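Local coordinates for yuaD protein (Bacillus subtilis, PDB 1ORU) that is of unknown function but carries a MOSC domain and may bind molybdenum and pyridoxal phosphate, at residues Trp5-Ala10 with Glu178-Ser183. Numbering follows the deposited sequence.
Sequences WKRMTA and EIEVHS
A10 CB, 3.7 Å from I179 CG1, and M8 CG, 3.6 Å from V181 CB, form the apolar centre where the first and last strands of the MOSC-family chain pair antiparallel, their axes at 157°. M8 is a selenomethionine with CG wedged between the backbone N and carbonyl carbon (chi1 56°); its chain then bends at chi3, bringing CE to 3.5 Å from S183 CB. There the extended K6 chain runs tightly over S183, K6 CG lying 3.3 Å from S183 CB. Six backbone hydrogen bonds, two each at K6–S183, M8–V181 and A10–I179, fix the register; V181 N meets M8 O at 2.7 Å, nearly along the C=O axis. R7, H182, T9 and E180 occupy the other face. R7 runs alongside H182, both projecting in one direction, R7 CG 3.3 Å from H182 ND1, guanidinium and imidazole planes 41° apart; M56 of the second subunit packs on W5 and H182. An alanine at H182 would remove the imidazole and probably deprive the R7 methylenes and that M56 of a packing surface. At the polar edge, E180, bent at chi2, accepts through OE1 a hydrogen bond from a water 2.7 Å away, which also hydrogen-bonds with T9 OG1.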
# COMPACT_ATOMS: atom_id res chain seq x y z
N TRP A 5 -15.78 -5.24 -0.81
CA TRP A 5 -15.21 -5.81 0.40
C TRP A 5 -15.87 -7.14 0.73
O TRP A 5 -16.99 -7.15 1.24
CB TRP A 5 -15.41 -4.85 1.58
CG TRP A 5 -14.62 -3.58 1.50
CD1 TRP A 5 -15.12 -2.31 1.39
CD2 TRP A 5 -13.20 -3.47 1.48
NE1 TRP A 5 -14.08 -1.41 1.29
CE2 TRP A 5 -12.89 -2.09 1.35
CE3 TRP A 5 -12.15 -4.39 1.56
CZ2 TRP A 5 -11.58 -1.62 1.29
CZ3 TRP A 5 -10.85 -3.92 1.51
CH2 TRP A 5 -10.58 -2.55 1.37
N LYS A 6 -15.21 -8.26 0.45
CA LYS A 6 -15.80 -9.55 0.80
C LYS A 6 -15.13 -10.01 2.09
O LYS A 6 -13.90 -10.07 2.18
CB LYS A 6 -15.57 -10.59 -0.31
CG LYS A 6 -14.12 -10.97 -0.56
CD LYS A 6 -14.00 -12.13 -1.55
CE LYS A 6 -12.54 -12.39 -1.93
NZ LYS A 6 -12.36 -13.54 -2.86
N ARG A 7 -15.94 -10.32 3.10
CA ARG A 7 -15.41 -10.75 4.38
C ARG A 7 -15.34 -12.26 4.57
O ARG A 7 -16.22 -12.99 4.13
CB ARG A 7 -16.24 -10.16 5.52
CG ARG A 7 -16.05 -8.66 5.70
CD ARG A 7 -17.11 -8.09 6.63
NE ARG A 7 -18.44 -8.32 6.09
CZ ARG A 7 -19.56 -7.87 6.64
NH1 ARG A 7 -19.51 -7.15 7.76
NH2 ARG A 7 -20.73 -8.13 6.08
N MSE A 8 -14.26 -12.71 5.21
CA MSE A 8 -14.05 -14.13 5.47
C MSE A 8 -13.29 -14.30 6.79
O MSE A 8 -12.52 -13.42 7.18
CB MSE A 8 -13.27 -14.78 4.32
CG MSE A 8 -11.93 -14.11 4.02
SE MSE A 8 -11.14 -14.72 2.36
CE MSE A 8 -11.94 -13.44 1.17
N THR A 9 -13.52 -15.43 7.46
CA THR A 9 -12.85 -15.70 8.73
C THR A 9 -11.72 -16.70 8.54
O THR A 9 -11.87 -17.68 7.81
CB THR A 9 -13.86 -16.26 9.75
OG1 THR A 9 -14.87 -15.28 10.02
CG2 THR A 9 -13.16 -16.62 11.06
N ALA A 10 -10.59 -16.43 9.18
CA ALA A 10 -9.43 -17.31 9.13
C ALA A 10 -8.82 -17.36 10.52
O ALA A 10 -9.43 -16.89 11.49
CB ALA A 10 -8.41 -16.82 8.11
N GLU A 178 -8.75 -15.78 16.02
CA GLU A 178 -9.57 -15.92 14.82
C GLU A 178 -9.45 -14.54 14.17
O GLU A 178 -9.57 -13.52 14.84
CB GLU A 178 -11.02 -16.21 15.21
CG GLU A 178 -11.84 -16.85 14.10
CD GLU A 178 -13.25 -17.19 14.54
OE1 GLU A 178 -14.04 -16.25 14.80
OE2 GLU A 178 -13.57 -18.39 14.64
N ILE A 179 -9.18 -14.50 12.87
CA ILE A 179 -9.05 -13.22 12.20
C ILE A 179 -10.15 -12.98 11.18
O ILE A 179 -10.72 -13.92 10.61
CB ILE A 179 -7.67 -13.08 11.51
CG1 ILE A 179 -7.42 -14.27 10.57
CG2 ILE A 179 -6.59 -12.98 12.57
CD1 ILE A 179 -6.15 -14.13 9.74
N GLU A 180 -10.43 -11.70 10.95
CA GLU A 180 -11.45 -11.28 10.00
C GLU A 180 -10.73 -10.68 8.81
O GLU A 180 -10.03 -9.67 8.95
CB GLU A 180 -12.34 -10.22 10.65
CG GLU A 180 -13.58 -9.86 9.85
CD GLU A 180 -14.66 -10.91 9.98
OE1 GLU A 180 -15.76 -10.69 9.43
OE2 GLU A 180 -14.41 -11.94 10.64
N VAL A 181 -10.88 -11.29 7.64
CA VAL A 181 -10.22 -10.79 6.44
C VAL A 181 -11.21 -10.02 5.58
O VAL A 181 -12.28 -10.54 5.25
CB VAL A 181 -9.60 -11.94 5.61
CG1 VAL A 181 -8.91 -11.38 4.36
CG2 VAL A 181 -8.59 -12.71 6.47
N HIS A 182 -10.86 -8.78 5.25
CA HIS A 182 -11.69 -7.94 4.40
C HIS A 182 -10.94 -7.88 3.08
O HIS A 182 -9.99 -7.11 2.91
CB HIS A 182 -11.84 -6.55 5.02
CG HIS A 182 -12.51 -6.55 6.36
ND1 HIS A 182 -13.86 -6.35 6.51
CD2 HIS A 182 -12.02 -6.80 7.59
CE1 HIS A 182 -14.18 -6.47 7.79
NE2 HIS A 182 -13.07 -6.75 8.47
N SER A 183 -11.35 -8.74 2.15
CA SER A 183 -10.71 -8.85 0.84
C SER A 183 -11.17 -7.78 -0.14
O SER A 183 -12.35 -7.70 -0.49
CB SER A 183 -10.96 -10.25 0.27
OG SER A 183 -10.11 -10.51 -0.84
O HOH W 1 -16.19 -13.03 8.23